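Local coordinates for pyridoxamine 5'-phosphate oxidase-related, FMN-binding protein (PDB 6VNA) that probably acts as a noncanonical heme oxygenase that degrades c-type heme, and belongs to the pyridoxamine 5'-phosphate oxidase-like, FMN-binding split-barrel family, at residues A15-L20 and F148-S153; V38-R43 and L61-R66; A45-A50 and E114-A119; P72-L77 and W131-V136. All coordinates share one frame; numbering follows the deposited sequence.

Contact 1 of 4, residues A15-L20 and F148-S153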
loop_
_atom_site.group_PDB
_atom_site.type_symbol
_atom_site.label_atom_id
_atom_site.label_comp_id
_atom_site.label_asym_id
_atom_site.label_seq_id
_atom_site.Cartn_x
_atom_site.Cartn_y
_atom_site.Cartn_z
ATOM N N ALA A 15 -0.156 14.874 -15.351
ATOM C CA ALA A 15 -0.546 15.963 -14.413
ATOM C C ALA A 15 -1.397 15.384 -13.259
ATOM O O ALA A 15 -1.201 15.775 -12.072
ATOM C CB ALA A 15 -1.274 17.037 -15.184
ATOM N N LEU A 16 -2.301 14.446 -13.559
ATOM C CA LEU A 16 -3.080 13.785 -12.484
ATOM C C LEU A 16 -2.110 13.118 -11.495
ATOM O O LEU A 16 -2.248 13.373 -10.267
ATOM C CB LEU A 16 -4.061 12.779 -13.087
ATOM C CG LEU A 16 -5.009 12.197 -12.047
ATOM C CD1 LEU A 16 -5.605 13.311 -11.185
ATOM C CD2 LEU A 16 -6.088 11.346 -12.702
ATOM N N ALA A 17 -1.126 12.357 -12.010
ATOM C CA ALA A 17 -0.092 11.640 -11.213
ATOM C C ALA A 17 0.670 12.627 -10.337
ATOM O O ALA A 17 0.879 12.322 -9.154
ATOM C CB ALA A 17 0.866 10.902 -12.109
ATOM N N ARG A 18 1.098 13.749 -10.913
ATOM C CA ARG A 18 1.858 14.795 -10.181
ATOM C C ARG A 18 0.961 15.464 -9.140
ATOM O O ARG A 18 1.494 15.833 -8.052
ATOM C CB ARG A 18 2.405 15.834 -11.162
ATOM C CG ARG A 18 3.391 15.260 -12.167
ATOM C CD ARG A 18 4.226 16.342 -12.824
ATOM N NE ARG A 18 5.109 15.758 -13.831
ATOM C CZ ARG A 18 4.834 15.637 -15.127
ATOM N NH1 ARG A 18 3.681 16.066 -15.618
ATOM N NH2 ARG A 18 5.726 15.082 -15.930
ATOM N N GLN A 19 -0.334 15.642 -9.462
ATOM C CA GLN A 19 -1.310 16.337 -8.578
ATOM C C GLN A 19 -1.590 15.448 -7.356
ATOM O O GLN A 19 -1.667 16.011 -6.223
ATOM C CB GLN A 19 -2.602 16.698 -9.332
ATOM C CG GLN A 19 -2.475 17.926 -10.229
ATOM C CD GLN A 19 -3.592 18.122 -11.239
ATOM O OE1 GLN A 19 -4.185 17.187 -11.763
ATOM N NE2 GLN A 19 -3.879 19.373 -11.546
ATOM N N LEU A 20 -1.744 14.134 -7.572
ATOM C CA LEU A 20 -1.903 13.128 -6.490
ATOM C C LEU A 20 -0.703 13.194 -5.541
ATOM O O LEU A 20 -0.916 13.214 -4.290
ATOM C CB LEU A 20 -2.060 11.721 -7.082
ATOM C CG LEU A 20 -3.423 11.447 -7.714
ATOM C CD1 LEU A 20 -3.516 10.044 -8.280
ATOM C CD2 LEU A 20 -4.534 11.672 -6.696
ATOM N N PHE A 148 -2.715 3.965 -16.893
ATOM C CA PHE A 148 -1.517 4.469 -17.607
ATOM C C PHE A 148 -0.258 3.917 -16.930
ATOM O O PHE A 148 -0.172 3.979 -15.670
ATOM C CB PHE A 148 -1.502 6.001 -17.594
ATOM C CG PHE A 148 -2.779 6.625 -18.083
ATOM C CD1 PHE A 148 -3.812 6.927 -17.209
ATOM C CD2 PHE A 148 -2.964 6.883 -19.431
ATOM C CE1 PHE A 148 -4.995 7.487 -17.671
ATOM C CE2 PHE A 148 -4.146 7.450 -19.891
ATOM C CZ PHE A 148 -5.161 7.753 -19.012
ATOM N N LYS A 149 0.688 3.419 -17.736
ATOM C CA LYS A 149 2.092 3.125 -17.325
ATOM C C LYS A 149 2.900 4.426 -17.335
ATOM O O LYS A 149 2.840 5.142 -18.331
ATOM C CB LYS A 149 2.745 2.097 -18.252
ATOM C CG LYS A 149 2.219 0.684 -18.078
ATOM C CD LYS A 149 3.196 -0.395 -18.496
ATOM C CE LYS A 149 2.622 -1.786 -18.317
ATOM N NZ LYS A 149 3.632 -2.845 -18.542
ATOM N N LEU A 150 3.621 4.718 -16.253
ATOM C CA LEU A 150 4.376 5.981 -16.090
ATOM C C LEU A 150 5.858 5.675 -15.851
ATOM O O LEU A 150 6.167 4.675 -15.185
ATOM C CB LEU A 150 3.776 6.742 -14.905
ATOM C CG LEU A 150 2.315 7.165 -15.044
ATOM C CD1 LEU A 150 1.817 7.772 -13.750
ATOM C CD2 LEU A 150 2.146 8.163 -16.167
ATOM N N THR A 151 6.737 6.522 -16.382
ATOM C CA THR A 151 8.190 6.522 -16.091
ATOM C C THR A 151 8.393 7.400 -14.862
ATOM O O THR A 151 7.391 7.984 -14.384
ATOM C CB THR A 151 9.023 7.042 -17.271
ATOM O OG1 THR A 151 8.945 8.471 -17.289
ATOM C CG2 THR A 151 8.573 6.466 -18.594
ATOM N N ALA A 152 9.635 7.521 -14.401
ATOM C CA ALA A 152 9.991 8.291 -13.193
ATOM C C ALA A 152 9.911 9.787 -13.514
ATOM O O ALA A 152 9.582 10.576 -12.600
ATOM C CB ALA A 152 11.352 7.884 -12.699
ATOM N N SER A 153 10.193 10.168 -14.763
ATOM C CA SER A 153 10.104 11.577 -15.235
ATOM C C SER A 153 8.632 12.024 -15.218
ATOM O O SER A 153 8.355 13.115 -14.688
ATOM C CB SER A 153 10.734 11.736 -16.601
ATOM O OG SER A 153 10.158 10.828 -17.531
#
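Leu150 turns its CG anti to its own carbonyl carbon (chi1 -62°), and with chi2 near 174° this stretches the CD1 branch from strand 148-151 to the side of helix 11-23. There CD1 of Leu150 rests on CB of Ala17 at 3.7 Å, methyl against methyl, with both side chains setting out toward the opposing segment. Alanine suits this turn of the helix, since its single methyl lets the leucine come close to the helix surface; leucine suits the strand, because its longer branch spans a gap in which the backbones stay 8.7 Å apart between CA of Ala17 and CA of Leu150.

The second meeting is polar and looser. Arg18 runs extended from CG to NE, which carries its guanidinium out to the backbone of Ser153, and NH2 of Arg18 comes to 3.5 Å from the backbone O of Ser153, which lies at the edge of the guanidinium near its plane. The long, flexible arginine can make such an approach from the partly exposed flank of the helix. Ser153 meets it through its backbone only. Its hydroxyl is turned elsewhere, hydrogen-bonded to that of Thr151, two residues earlier (Ser153 OG to Thr151 OG1 2.7 Å), a bond that ties together the bend leading into helix 152-156.

In the antiparallel sheet of the FMN-binding split-barrel fold, strand 148-151 pairs with strand 137-141. Leu140 touches Leu16, Leu20 and Leu150, and Leu93 touches Leu20 and Leu150, so that the N-terminal helix 11-23 packs over side chains of strands 92-101, 137-141 and 148-151.

Contact 2 of 4, residues V38-R43 and L61-R66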
loop_
_atom_site.group_PDB
_atom_site.type_symbol
_atom_site.label_atom_id
_atom_site.label_comp_id
_atom_site.label_asym_id
_atom_site.label_seq_id
_atom_site.Cartn_x
_atom_site.Cartn_y
_atom_site.Cartn_z
ATOM N N VAL A 38 7.150 -12.273 1.298
ATOM C CA VAL A 38 5.740 -11.841 1.045
ATOM C C VAL A 38 5.664 -10.329 1.248
ATOM O O VAL A 38 6.279 -9.811 2.175
ATOM C CB VAL A 38 4.737 -12.542 1.991
ATOM C CG1 VAL A 38 3.312 -12.040 1.790
ATOM C CG2 VAL A 38 4.777 -14.049 1.852
ATOM N N PRO A 39 4.906 -9.574 0.413
ATOM C CA PRO A 39 4.772 -8.122 0.599
ATOM C C PRO A 39 4.062 -7.803 1.920
ATOM O O PRO A 39 3.004 -8.351 2.160
ATOM C CB PRO A 39 3.933 -7.661 -0.601
ATOM C CG PRO A 39 4.073 -8.791 -1.615
ATOM C CD PRO A 39 4.190 -10.055 -0.784
ATOM N N LEU A 40 4.695 -7.002 2.778
ATOM C CA LEU A 40 4.048 -6.378 3.963
ATOM C C LEU A 40 3.462 -5.005 3.566
ATOM O O LEU A 40 4.244 -4.128 3.116
ATOM C CB LEU A 40 5.102 -6.197 5.053
ATOM C CG LEU A 40 4.596 -5.516 6.320
ATOM C CD1 LEU A 40 3.483 -6.342 6.965
ATOM C CD2 LEU A 40 5.729 -5.286 7.300
ATOM N N VAL A 41 2.144 -4.825 3.701
ATOM C CA VAL A 41 1.436 -3.566 3.310
ATOM C C VAL A 41 1.018 -2.851 4.586
ATOM O O VAL A 41 0.211 -3.442 5.354
ATOM C CB VAL A 41 0.249 -3.851 2.380
ATOM C CG1 VAL A 41 -0.231 -2.578 1.711
ATOM C CG2 VAL A 41 0.601 -4.901 1.332
ATOM N N THR A 42 1.604 -1.670 4.824
ATOM C CA THR A 42 1.381 -0.835 6.030
ATOM C C THR A 42 1.034 0.602 5.608
ATOM O O THR A 42 1.444 1.048 4.533
ATOM C CB THR A 42 2.598 -0.825 6.962
ATOM O OG1 THR A 42 3.702 -0.260 6.255
ATOM C CG2 THR A 42 2.997 -2.190 7.472
ATOM N N ARG A 43 0.312 1.314 6.463
ATOM C CA ARG A 43 -0.094 2.717 6.228
ATOM C C ARG A 43 0.982 3.625 6.808
ATOM O O ARG A 43 1.334 3.416 7.969
ATOM C CB ARG A 43 -1.447 3.029 6.872
ATOM C CG ARG A 43 -1.890 4.459 6.614
ATOM C CD ARG A 43 -3.275 4.699 7.134
ATOM N NE ARG A 43 -4.293 4.254 6.205
ATOM C CZ ARG A 43 -5.590 4.175 6.492
ATOM N NH1 ARG A 43 -6.027 4.506 7.696
ATOM N NH2 ARG A 43 -6.448 3.775 5.566
ATOM N N LEU A 61 12.369 1.413 13.905
ATOM C CA LEU A 61 12.479 -0.026 14.301
ATOM C C LEU A 61 11.162 -0.787 14.115
ATOM O O LEU A 61 11.133 -1.967 14.457
ATOM C CB LEU A 61 12.949 -0.095 15.753
ATOM C CG LEU A 61 14.422 0.227 15.958
ATOM C CD1 LEU A 61 14.813 -0.045 17.389
ATOM C CD2 LEU A 61 15.300 -0.575 15.014
ATOM N N ALA A 62 10.138 -0.154 13.548
ATOM C CA ALA A 62 8.894 -0.802 13.079
ATOM C C ALA A 62 9.206 -1.805 11.960
ATOM O O ALA A 62 10.201 -1.610 11.240
ATOM C CB ALA A 62 7.914 0.247 12.593
ATOM N N ALA A 63 8.317 -2.789 11.799
ATOM C CA ALA A 63 8.344 -3.873 10.797
ATOM C C ALA A 63 8.739 -3.378 9.403
ATOM O O ALA A 63 9.577 -4.033 8.775
ATOM C CB ALA A 63 7.001 -4.553 10.760
ATOM N N HIS A 64 8.125 -2.310 8.910
ATOM C CA HIS A 64 8.325 -1.800 7.527
ATOM C C HIS A 64 9.693 -1.113 7.428
ATOM O O HIS A 64 10.309 -1.186 6.356
ATOM C CB HIS A 64 7.143 -0.911 7.048
ATOM C CG HIS A 64 6.719 0.186 7.968
ATOM N ND1 HIS A 64 5.426 0.300 8.429
ATOM C CD2 HIS A 64 7.397 1.227 8.501
ATOM C CE1 HIS A 64 5.333 1.340 9.234
ATOM N NE2 HIS A 64 6.528 1.929 9.294
ATOM N N ALA A 65 10.159 -0.487 8.503
ATOM C CA ALA A 65 11.486 0.173 8.555
ATOM C C ALA A 65 12.586 -0.905 8.558
ATOM O O ALA A 65 13.589 -0.764 7.825
ATOM C CB ALA A 65 11.560 1.066 9.770
ATOM N N ARG A 66 12.383 -1.976 9.325
ATOM C CA ARG A 66 13.338 -3.111 9.403
ATOM C C ARG A 66 13.375 -3.797 8.046
ATOM O O ARG A 66 14.463 -4.136 7.611
ATOM C CB ARG A 66 12.942 -4.087 10.515
ATOM C CG ARG A 66 13.084 -3.472 11.895
ATOM C CD ARG A 66 13.040 -4.496 12.987
ATOM N NE ARG A 66 11.719 -4.673 13.560
ATOM C CZ ARG A 66 10.837 -5.565 13.170
ATOM N NH1 ARG A 66 11.081 -6.351 12.144
ATOM N NH2 ARG A 66 9.696 -5.648 13.804
#
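Extended backbone in strand 39-48 faces the first turn of helix 63-70, where Thr42 and His64 come nearest, their CA atoms 7.2 Å apart. Ala62 stands at the N-cap position and Ala63 begins the helical turn, which is joined by the backbone bond from Arg66 N to Ala62 O. Leu40 and Thr42, two residues apart on the strand, both point toward this turn, while Val41 between them points away.

Leu40 makes the apolar half of the contact. CD2 of Leu40 touches CB of Ala63 at 3.8 Å; the small alanine allows the branched leucine to approach the helix start closely. Here the antiparallel sheet of the FMN-binding split-barrel fold is flanked by a short helix lying between two of its strands in sequence. The opposite side of strand 39-48 serves the dimer, with Val41 packing on Leu77 of the second subunit.

Thr42 and His64 supply the polar half. Both hold their first side-chain torsion in the position between backbone N and carbonyl carbon (62° for Thr42, 50° for His64), and this turns the hydroxyl and the imidazole toward each other. His64 ND1 donates to Thr42 OG1 at 2.8 Å, but the bond is weak, its N-H...acceptor angle being 122°, and the hydroxyl meets the ring obliquely. The threonine methyl lies at the ring edge, in plane, with CG2 of Thr42 3.6 Å from ND1 of His64, and the His64 side chain also packs against Leu29 and Thr31 of strand 26-32.

Contact 3 of 4, residues A45-A50 and E114-A119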
loop_
_atom_site.group_PDB
_atom_site.type_symbol
_atom_site.label_atom_id
_atom_site.label_comp_id
_atom_site.label_asym_id
_atom_site.label_seq_id
_atom_site.Cartn_x
_atom_site.Cartn_y
_atom_site.Cartn_z
ATOM N N ALA A 45 2.750 7.920 6.899
ATOM C CA ALA A 45 2.802 9.358 6.564
ATOM C C ALA A 45 3.739 9.487 5.368
ATOM O O ALA A 45 4.825 8.888 5.392
ATOM C CB ALA A 45 3.252 10.179 7.747
ATOM N N LEU A 46 3.263 10.116 4.310
ATOM C CA LEU A 46 4.027 10.297 3.058
ATOM C C LEU A 46 3.672 11.643 2.428
ATOM O O LEU A 46 2.483 11.907 2.205
ATOM C CB LEU A 46 3.700 9.187 2.063
ATOM C CG LEU A 46 4.467 9.336 0.749
ATOM C CD1 LEU A 46 5.797 8.588 0.821
ATOM C CD2 LEU A 46 3.638 8.873 -0.422
ATOM N N GLN A 47 4.698 12.427 2.127
ATOM C CA GLN A 47 4.633 13.674 1.336
ATOM C C GLN A 47 5.683 13.566 0.227
ATOM O O GLN A 47 6.228 12.469 0.052
ATOM C CB GLN A 47 4.873 14.848 2.279
ATOM C CG GLN A 47 3.879 14.906 3.426
ATOM C CD GLN A 47 4.113 16.112 4.303
ATOM O OE1 GLN A 47 4.736 17.090 3.896
ATOM N NE2 GLN A 47 3.668 16.030 5.539
ATOM N N THR A 48 5.922 14.646 -0.512
ATOM C CA THR A 48 7.066 14.807 -1.446
ATOM C C THR A 48 8.092 15.720 -0.775
ATOM O O THR A 48 7.675 16.424 0.122
ATOM C CB THR A 48 6.562 15.398 -2.763
ATOM O OG1 THR A 48 5.963 16.649 -2.416
ATOM C CG2 THR A 48 5.561 14.508 -3.457
ATOM N N ASP A 49 9.366 15.738 -1.180
ATOM C CA ASP A 49 10.240 16.907 -0.853
ATOM C C ASP A 49 10.366 17.781 -2.109
ATOM O O ASP A 49 9.610 17.528 -3.084
ATOM C CB ASP A 49 11.551 16.550 -0.124
ATOM C CG ASP A 49 12.434 15.469 -0.711
ATOM O OD1 ASP A 49 12.156 15.027 -1.849
ATOM O OD2 ASP A 49 13.404 15.085 -0.014
ATOM N N ALA A 50 11.235 18.801 -2.039
ATOM C CA ALA A 50 11.419 19.914 -3.004
ATOM C C ALA A 50 11.330 19.433 -4.459
ATOM O O ALA A 50 10.530 20.024 -5.213
ATOM C CB ALA A 50 12.742 20.586 -2.731
ATOM N N GLU A 114 3.964 22.172 8.101
ATOM C CA GLU A 114 3.086 23.110 7.360
ATOM C C GLU A 114 2.031 22.278 6.626
ATOM O O GLU A 114 0.847 22.691 6.627
ATOM C CB GLU A 114 3.903 24.011 6.433
ATOM C CG GLU A 114 4.738 25.036 7.191
ATOM C CD GLU A 114 5.570 25.951 6.307
ATOM O OE1 GLU A 114 4.983 26.568 5.380
ATOM O OE2 GLU A 114 6.804 26.034 6.534
ATOM N N ARG A 115 2.422 21.113 6.092
ATOM C CA ARG A 115 1.555 20.270 5.221
ATOM C C ARG A 115 0.787 19.237 6.062
ATOM O O ARG A 115 -0.316 18.836 5.647
ATOM C CB ARG A 115 2.409 19.674 4.101
ATOM C CG ARG A 115 2.974 20.729 3.159
ATOM C CD ARG A 115 4.127 20.247 2.302
ATOM N NE ARG A 115 3.711 19.224 1.349
ATOM C CZ ARG A 115 3.277 19.444 0.115
ATOM N NH1 ARG A 115 3.173 20.673 -0.355
ATOM N NH2 ARG A 115 2.935 18.419 -0.648
ATOM N N ASP A 116 1.314 18.845 7.219
ATOM C CA ASP A 116 0.651 17.875 8.130
ATOM C C ASP A 116 0.929 18.301 9.570
ATOM O O ASP A 116 1.929 17.879 10.155
ATOM C CB ASP A 116 1.125 16.451 7.828
ATOM C CG ASP A 116 0.287 15.358 8.465
ATOM O OD1 ASP A 116 -0.732 15.694 9.101
ATOM O OD2 ASP A 116 0.662 14.172 8.307
ATOM N N PRO A 117 0.077 19.180 10.162
ATOM C CA PRO A 117 0.256 19.634 11.544
ATOM C C PRO A 117 0.224 18.492 12.579
ATOM O O PRO A 117 1.142 18.405 13.388
ATOM C CB PRO A 117 -0.927 20.593 11.766
ATOM C CG PRO A 117 -1.366 21.005 10.379
ATOM C CD PRO A 117 -1.086 19.804 9.511
ATOM N N LYS A 118 -0.814 17.647 12.516
ATOM C CA LYS A 118 -0.982 16.395 13.311
ATOM C C LYS A 118 0.366 15.679 13.501
ATOM O O LYS A 118 0.562 15.082 14.582
ATOM C CB LYS A 118 -1.992 15.471 12.615
ATOM C CG LYS A 118 -2.152 14.075 13.215
ATOM C CD LYS A 118 -1.201 13.007 12.667
ATOM C CE LYS A 118 -1.529 12.538 11.262
ATOM N NZ LYS A 118 -0.316 12.087 10.542
ATOM N N ALA A 119 1.250 15.725 12.494
ATOM C CA ALA A 119 2.545 15.000 12.446
ATOM C C ALA A 119 3.612 15.684 13.317
ATOM O O ALA A 119 4.809 15.490 13.018
ATOM C CB ALA A 119 3.007 14.879 11.011
HETATM O O HOH W 1 2.723 15.489 -0.745
#
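Gln47 and Thr48, at the end of strand 39-48 in the FMN-binding split-barrel fold, meet Arg115 and Asp116, where helix 108-115 gives way to loop. Ahead of them Ala45 points its methyl to the same side and packs on Trp112 of the helix, while Leu46 points away, into the core against Leu76 and Ile78.

Gln47 carries most of the contact. Its chain is extended beyond CG (chi2 -178°), long enough to bring the buried amide up to the end of the helix. OE1 of Gln47 lies at the edge of the Arg115 guanidinium, 3.5 Å from NE of Arg115, and equally close to that residue's CB; the two side chains slide past each other in opposite directions, their flat ends 43° apart. On the other branch NE2 of Gln47 packs at 3.4 Å on CB of Asp116 and donates to the backbone O of Trp112. A leucine here would be likely to leave that carbonyl without its side-chain donor and to set an apolar end beside the guanidinium.

Thr48 stands farther along, with OG1 of Thr48 3.9 Å from NH2 of Arg115. Arg115 also has a charged partner outside these segments, Glu22, whose OE2 forms a salt bridge with NH1. Beyond the helix, Asp116 OD2 accepts Lys118 NZ at 3.2 Å in a second salt bridge, met on the syn side of the carboxylate. A bridging water completes the contact: it accepts from Arg115 NH2 at 2.9 Å, in the plane of the guanidinium, and more weakly from Thr48 N at 3.3 Å.

Contact 4 of 4, residues P72-L77 and W131-V136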
loop_
_atom_site.group_PDB
_atom_site.type_symbol
_atom_site.label_atom_id
_atom_site.label_comp_id
_atom_site.label_asym_id
_atom_site.label_seq_id
_atom_site.Cartn_x
_atom_site.Cartn_y
_atom_site.Cartn_z
ATOM N N PRO A 72 15.839 -2.501 0.254
ATOM C CA PRO A 72 15.212 -1.204 0.002
ATOM C C PRO A 72 14.127 -1.194 -1.097
ATOM O O PRO A 72 13.624 -0.157 -1.417
ATOM C CB PRO A 72 16.414 -0.296 -0.351
ATOM C CG PRO A 72 17.509 -1.239 -0.859
ATOM C CD PRO A 72 17.180 -2.623 -0.336
ATOM N N ARG A 73 13.745 -2.333 -1.657
ATOM C CA ARG A 73 12.654 -2.343 -2.663
ATOM C C ARG A 73 11.335 -1.989 -1.959
ATOM O O ARG A 73 11.069 -2.540 -0.886
ATOM C CB ARG A 73 12.626 -3.664 -3.434
ATOM C CG ARG A 73 13.716 -3.740 -4.492
ATOM C CD ARG A 73 13.770 -5.084 -5.188
ATOM N NE ARG A 73 14.185 -6.131 -4.264
ATOM C CZ ARG A 73 14.103 -7.432 -4.503
ATOM N NH1 ARG A 73 13.607 -7.888 -5.645
ATOM N NH2 ARG A 73 14.517 -8.276 -3.579
ATOM N N ALA A 74 10.572 -1.053 -2.539
ATOM C CA ALA A 74 9.412 -0.388 -1.896
ATOM C C ALA A 74 8.350 -0.083 -2.942
ATOM O O ALA A 74 8.710 0.452 -4.006
ATOM C CB ALA A 74 9.849 0.878 -1.191
ATOM N N GLY A 75 7.104 -0.459 -2.645
ATOM C CA GLY A 75 5.885 -0.024 -3.360
ATOM C C GLY A 75 5.125 1.053 -2.602
ATOM O O GLY A 75 5.125 1.038 -1.344
ATOM N N LEU A 76 4.522 1.993 -3.321
ATOM C CA LEU A 76 3.557 2.973 -2.736
ATOM C C LEU A 76 2.273 2.934 -3.558
ATOM O O LEU A 76 2.386 2.926 -4.819
ATOM C CB LEU A 76 4.118 4.395 -2.775
ATOM C CG LEU A 76 5.354 4.670 -1.943
ATOM C CD1 LEU A 76 5.966 6.013 -2.329
ATOM C CD2 LEU A 76 5.024 4.645 -0.468
ATOM N N LEU A 77 1.128 2.883 -2.866
ATOM C CA LEU A 77 -0.204 3.296 -3.372
ATOM C C LEU A 77 -0.560 4.669 -2.795
ATOM O O LEU A 77 -0.563 4.841 -1.554
ATOM C CB LEU A 77 -1.275 2.290 -2.949
ATOM C CG LEU A 77 -2.654 2.536 -3.567
ATOM C CD1 LEU A 77 -2.546 2.684 -5.087
ATOM C CD2 LEU A 77 -3.607 1.397 -3.221
ATOM N N TRP A 131 12.748 8.681 4.793
ATOM C CA TRP A 131 13.178 7.865 3.624
ATOM C C TRP A 131 12.655 8.490 2.322
ATOM O O TRP A 131 11.423 8.674 2.224
ATOM C CB TRP A 131 12.609 6.453 3.741
ATOM C CG TRP A 131 13.110 5.650 4.895
ATOM C CD1 TRP A 131 12.736 5.717 6.207
ATOM C CD2 TRP A 131 14.045 4.569 4.799
ATOM N NE1 TRP A 131 13.408 4.770 6.940
ATOM C CE2 TRP A 131 14.217 4.054 6.103
ATOM C CE3 TRP A 131 14.762 4.013 3.734
ATOM C CZ2 TRP A 131 15.078 2.995 6.368
ATOM C CZ3 TRP A 131 15.620 2.970 3.999
ATOM C CH2 TRP A 131 15.766 2.467 5.295
ATOM N N ARG A 132 13.531 8.737 1.344
ATOM C CA ARG A 132 13.133 9.054 -0.047
ATOM C C ARG A 132 12.822 7.739 -0.751
ATOM O O ARG A 132 13.632 6.817 -0.646
ATOM C CB ARG A 132 14.246 9.790 -0.798
ATOM C CG ARG A 132 14.472 11.213 -0.316
ATOM C CD ARG A 132 15.763 11.793 -0.863
ATOM N NE ARG A 132 15.838 11.727 -2.315
ATOM C CZ ARG A 132 15.394 12.659 -3.151
ATOM N NH1 ARG A 132 14.801 13.752 -2.697
ATOM N NH2 ARG A 132 15.526 12.483 -4.452
ATOM N N ILE A 133 11.690 7.648 -1.438
ATOM C CA ILE A 133 11.351 6.444 -2.244
ATOM C C ILE A 133 11.457 6.865 -3.700
ATOM O O ILE A 133 10.505 7.489 -4.206
ATOM C CB ILE A 133 9.986 5.858 -1.838
ATOM C CG1 ILE A 133 10.016 5.449 -0.366
ATOM C CG2 ILE A 133 9.620 4.674 -2.718
ATOM C CD1 ILE A 133 8.677 5.279 0.246
ATOM N N GLU A 134 12.616 6.591 -4.302
ATOM C CA GLU A 134 12.983 7.049 -5.660
ATOM C C GLU A 134 12.250 6.172 -6.660
ATOM O O GLU A 134 12.404 4.960 -6.649
ATOM C CB GLU A 134 14.491 6.998 -5.865
ATOM C CG GLU A 134 15.246 7.968 -4.976
ATOM C CD GLU A 134 16.754 7.768 -4.972
ATOM O OE1 GLU A 134 17.216 6.802 -5.615
ATOM O OE2 GLU A 134 17.460 8.575 -4.317
ATOM N N PRO A 135 11.380 6.752 -7.508
ATOM C CA PRO A 135 10.591 5.949 -8.431
ATOM C C PRO A 135 11.411 5.403 -9.599
ATOM O O PRO A 135 12.245 6.101 -10.121
ATOM C CB PRO A 135 9.486 6.905 -8.922
ATOM C CG PRO A 135 10.049 8.294 -8.691
ATOM C CD PRO A 135 10.993 8.173 -7.514
ATOM N N VAL A 136 11.096 4.166 -9.958
ATOM C CA VAL A 136 11.521 3.466 -11.196
ATOM C C VAL A 136 10.353 3.501 -12.188
ATOM O O VAL A 136 10.586 3.920 -13.334
ATOM C CB VAL A 136 11.949 2.019 -10.864
ATOM C CG1 VAL A 136 12.224 1.197 -12.105
ATOM C CG2 VAL A 136 13.143 1.990 -9.928
#
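Leu76 and Ile133 meet tip to tip across the interior of the barrel, and all the interactions between the two strand segments are apolar. The closest approach is between methyls: CD1 of Ile133 lies 3.8 Å from CD2 of Leu76 and equally close to the other leucine methyl, sitting against the fork of that side chain. Leu76 holds CG anti to its carbonyl carbon (chi1 -64°), which points the forked end of the side chain at the isoleucine. The beta-branched isoleucine sends out two arms at once; while CD1 reaches the leucine end, CG2 of Ile133 touches CD1 of Leu76 at 3.9 Å.

A lighter contact lies beside it, where CB of Ala74 meets CG2 of Ile133 at 4.1 Å. The alanine is short enough to fit over the isoleucine's shorter arm, with the CA atoms of Ala74 and Ile133 7.1 Å apart. At Leu76 an alanine would probably open a gap in the core and leave the Ile133 CD1 methyl without its main neighbours here.

No hydrogen bond joins these two segments, because their strands are not paired with each other. Strand 92-101 pairs with both, receiving Ala74 and Leu76 through backbone bonds to Gly97 and Ile95, while strand 26-32 flanks strand 73-79 on its other edge. Leu29 of strand 26-32 touches both Leu76 and Ile133, and Ala56 of strand 54-59 packs against Ile133.

How the contacts relate
Contact 4 is the most central and wholly apolar, lying in the barrel interior between two strands not paired with each other, whereas contacts 1, 2 and 3 set helices or a helix end against the same sheet. Contacts 2 and 3 share strand 39-48, using its early and late parts; the former is partly buried and mixes a methyl contact with a weak polar bond, the latter is buried yet largely polar, with a water. Contact 1, also partly buried, joins a buried methyl pair to a looser polar approach at its exposed side. Contact 4 touches contact 3 through the Asp49-Arg132 salt bridge and contact 1 through Ala152 on Pro135. The second subunit reaches contacts 2, 3 and 4, but not contact 1.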